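Long-range contact in protease Do-like 8, chloroplastic (Arabidopsis thaliana, PDB 4IC6), which is probably a serine endopeptidase of the HtrA (Deg) type, acting in the chloroplast thylakoid: residues N103-Q111 against G160-T168. The protein carries 1 engineered substitution. Sequence-based numbering, arbitrary orientation.
Sequences NILASDGVQ and GNPFGFDHT
Asn103 and Gly164 bring the two backbones closest, CA to CA 5.5 Å, where the hairpin of the first six-stranded barrel of this chymotrypsin-like protease, turning through a type I turn from Ala106 to Gly109, meets the connection between the first two strands of the second barrel. Here the two segments are joined chiefly through an amide-to-amide pair, and Gln111 makes the largest single contribution. Its chain, extended beyond CG, reaches Asn161 from the opposite direction, the amide planes 79° apart. Asn161 ND2 donates to Gln111 OE1 at 2.9 Å, almost straight and in its own amide plane, yet above the carbonyl plane of the glutamine; the return bond, Gln111 NE2 to Asn161 OD1, is weak at 3.3 Å. Asn161 ND2 also bonds Val42 O, tying the loop to strand 42-47. With an alanine at Gln111, Asn161 would probably lose both amide bonds to this side chain, ND2 keeping its bond to Val42 O, and a gap would open beside Gly164. At Gly164 a side chain would clash with Asn103 OD1. Leu105 CD2 packs against His167 CE1 at 3.8 Å, the ring held by its NE2 bond to Val42 O. One water accepts from Gln111 NE2 (3.0 Å) and donates weakly to Phe165 O.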
loop_
_atom_site.group_PDB
_atom_site.type_symbol
_atom_site.label_atom_id
_atom_site.label_comp_id
_atom_site.label_asym_id
_atom_site.label_seq_id
_atom_site.Cartn_x
_atom_site.Cartn_y
_atom_site.Cartn_z
ATOM N N ASN A 103 -7.985 -6.117 34.978
ATOM C CA ASN A 103 -7.363 -7.329 35.498
ATOM C C ASN A 103 -6.075 -7.034 36.248
ATOM O O ASN A 103 -5.162 -6.428 35.710
ATOM C CB ASN A 103 -7.094 -8.337 34.380
ATOM C CG ASN A 103 -8.301 -9.165 34.055
ATOM O OD1 ASN A 103 -8.772 -9.173 32.911
ATOM N ND2 ASN A 103 -8.829 -9.864 35.060
ATOM N N ILE A 104 -6.007 -7.506 37.487
ATOM C CA ILE A 104 -4.871 -7.258 38.356
ATOM C C ILE A 104 -4.239 -8.550 38.879
ATOM O O ILE A 104 -4.916 -9.412 39.464
ATOM C CB ILE A 104 -5.290 -6.418 39.566
ATOM C CG1 ILE A 104 -6.269 -5.324 39.135
ATOM C CG2 ILE A 104 -4.065 -5.857 40.272
ATOM C CD1 ILE A 104 -6.531 -4.282 40.196
ATOM N N LEU A 105 -2.929 -8.660 38.688
ATOM C CA LEU A 105 -2.152 -9.810 39.135
ATOM C C LEU A 105 -2.023 -9.838 40.661
ATOM O O LEU A 105 -1.475 -8.907 41.268
ATOM C CB LEU A 105 -0.757 -9.767 38.503
ATOM C CG LEU A 105 0.143 -10.994 38.692
ATOM C CD1 LEU A 105 -0.479 -12.237 38.044
ATOM C CD2 LEU A 105 1.530 -10.724 38.116
ATOM N N ALA A 106 -2.525 -10.905 41.275
ATOM C CA ALA A 106 -2.384 -11.089 42.712
ATOM C C ALA A 106 -1.128 -11.896 43.036
ATOM O O ALA A 106 -0.449 -12.399 42.135
ATOM C CB ALA A 106 -3.612 -11.766 43.286
ATOM N N SER A 107 -0.833 -12.024 44.328
ATOM C CA SER A 107 0.351 -12.749 44.789
ATOM C C SER A 107 0.290 -14.247 44.486
ATOM O O SER A 107 1.330 -14.903 44.373
ATOM C CB SER A 107 0.568 -12.516 46.275
ATOM N N ASP A 108 -0.918 -14.789 44.355
ATOM C CA ASP A 108 -1.069 -16.200 44.006
ATOM C C ASP A 108 -0.786 -16.463 42.523
ATOM O O ASP A 108 -0.878 -17.598 42.049
ATOM C CB ASP A 108 -2.449 -16.730 44.406
ATOM C CG ASP A 108 -3.587 -15.912 43.825
ATOM O OD1 ASP A 108 -3.307 -14.900 43.153
ATOM O OD2 ASP A 108 -4.762 -16.279 44.051
ATOM N N GLY A 109 -0.436 -15.409 41.791
ATOM C CA GLY A 109 -0.056 -15.557 40.396
ATOM C C GLY A 109 -1.191 -15.629 39.389
ATOM O O GLY A 109 -0.953 -15.885 38.209
ATOM N N VAL A 110 -2.425 -15.409 39.824
ATOM C CA VAL A 110 -3.522 -15.355 38.868
ATOM C C VAL A 110 -4.089 -13.938 38.807
ATOM O O VAL A 110 -4.128 -13.226 39.816
ATOM C CB VAL A 110 -4.630 -16.398 39.185
ATOM C CG1 VAL A 110 -4.017 -17.657 39.789
ATOM C CG2 VAL A 110 -5.687 -15.812 40.112
ATOM N N GLN A 111 -4.510 -13.512 37.624
ATOM C CA GLN A 111 -5.129 -12.202 37.533
ATOM C C GLN A 111 -6.612 -12.218 37.909
ATOM O O GLN A 111 -7.397 -13.031 37.408
ATOM C CB GLN A 111 -4.882 -11.568 36.170
ATOM C CG GLN A 111 -3.424 -11.238 35.962
ATOM C CD GLN A 111 -3.182 -10.409 34.725
ATOM O OE1 GLN A 111 -3.963 -9.515 34.398
ATOM N NE2 GLN A 111 -2.104 -10.717 34.014
ATOM N N GLY A 160 3.978 -4.205 29.827
ATOM C CA GLY A 160 2.566 -4.243 29.493
ATOM C C GLY A 160 1.859 -5.439 30.099
ATOM O O GLY A 160 2.480 -6.423 30.491
ATOM N N ASN A 161 0.542 -5.344 30.188
ATOM C CA ASN A 161 -0.297 -6.477 30.553
ATOM C C ASN A 161 -1.474 -6.353 29.605
ATOM O O ASN A 161 -2.538 -5.866 29.983
ATOM C CB ASN A 161 -0.717 -6.356 32.015
ATOM C CG ASN A 161 -1.691 -7.441 32.453
ATOM O OD1 ASN A 161 -2.067 -8.335 31.678
ATOM N ND2 ASN A 161 -2.104 -7.370 33.717
ATOM N N PRO A 162 -1.260 -6.729 28.337
ATOM C CA PRO A 162 -2.213 -6.344 27.288
ATOM C C PRO A 162 -3.481 -7.190 27.243
ATOM O O PRO A 162 -4.500 -6.693 26.756
ATOM C CB PRO A 162 -1.411 -6.533 25.997
ATOM C CG PRO A 162 -0.370 -7.603 26.354
ATOM C CD PRO A 162 -0.018 -7.318 27.790
ATOM N N PHE A 163 -3.433 -8.423 27.734
ATOM C CA PHE A 163 -4.619 -9.292 27.653
ATOM C C PHE A 163 -5.102 -9.860 28.984
ATOM O O PHE A 163 -6.116 -10.567 29.037
ATOM C CB PHE A 163 -4.391 -10.410 26.636
ATOM C CG PHE A 163 -3.942 -9.908 25.292
ATOM C CD1 PHE A 163 -4.761 -9.074 24.544
ATOM C CD2 PHE A 163 -2.699 -10.258 24.778
ATOM C CE1 PHE A 163 -4.352 -8.601 23.303
ATOM C CE2 PHE A 163 -2.291 -9.795 23.538
ATOM C CZ PHE A 163 -3.124 -8.965 22.799
ATOM N N GLY A 164 -4.403 -9.542 30.063
ATOM C CA GLY A 164 -4.868 -9.948 31.374
ATOM C C GLY A 164 -4.500 -11.370 31.736
ATOM O O GLY A 164 -5.033 -11.913 32.702
ATOM N N PHE A 165 -3.592 -11.986 30.982
ATOM C CA PHE A 165 -3.156 -13.329 31.351
ATOM C C PHE A 165 -1.638 -13.455 31.522
ATOM O O PHE A 165 -1.144 -14.471 31.992
ATOM C CB PHE A 165 -3.708 -14.381 30.382
ATOM C CG PHE A 165 -3.142 -14.287 28.999
ATOM C CD1 PHE A 165 -1.936 -14.895 28.684
ATOM C CD2 PHE A 165 -3.816 -13.594 28.007
ATOM C CE1 PHE A 165 -1.408 -14.809 27.404
ATOM C CE2 PHE A 165 -3.295 -13.508 26.723
ATOM C CZ PHE A 165 -2.091 -14.119 26.424
ATOM N N ASP A 166 -0.892 -12.419 31.152
ATOM C CA ASP A 166 0.544 -12.424 31.399
ATOM C C ASP A 166 1.085 -11.002 31.324
ATOM O O ASP A 166 0.313 -10.043 31.346
ATOM C CB ASP A 166 1.260 -13.307 30.381
ATOM C CG ASP A 166 1.216 -12.731 28.978
ATOM O OD1 ASP A 166 0.742 -11.577 28.821
ATOM O OD2 ASP A 166 1.670 -13.425 28.033
ATOM N N HIS A 167 2.407 -10.863 31.221
ATOM C CA HIS A 167 3.012 -9.547 31.045
ATOM C C HIS A 167 4.065 -9.561 29.945
ATOM O O HIS A 167 4.607 -10.619 29.603
ATOM C CB HIS A 167 3.615 -9.038 32.362
ATOM C CG HIS A 167 2.594 -8.586 33.357
ATOM N ND1 HIS A 167 1.789 -9.466 34.055
ATOM C CD2 HIS A 167 2.233 -7.345 33.759
ATOM C CE1 HIS A 167 0.983 -8.785 34.850
ATOM N NE2 HIS A 167 1.232 -7.498 34.691
ATOM N N THR A 168 4.358 -8.379 29.409
ATOM C CA THR A 168 5.329 -8.226 28.327
ATOM C C THR A 168 6.417 -7.279 28.752
ATOM O O THR A 168 6.199 -6.437 29.611
ATOM C CB THR A 168 4.682 -7.614 27.069
ATOM O OG1 THR A 168 4.190 -6.303 27.379
ATOM C CG2 THR A 168 3.508 -8.460 26.603
HETATM O O HOH W 1 -0.478 -13.163 34.581
#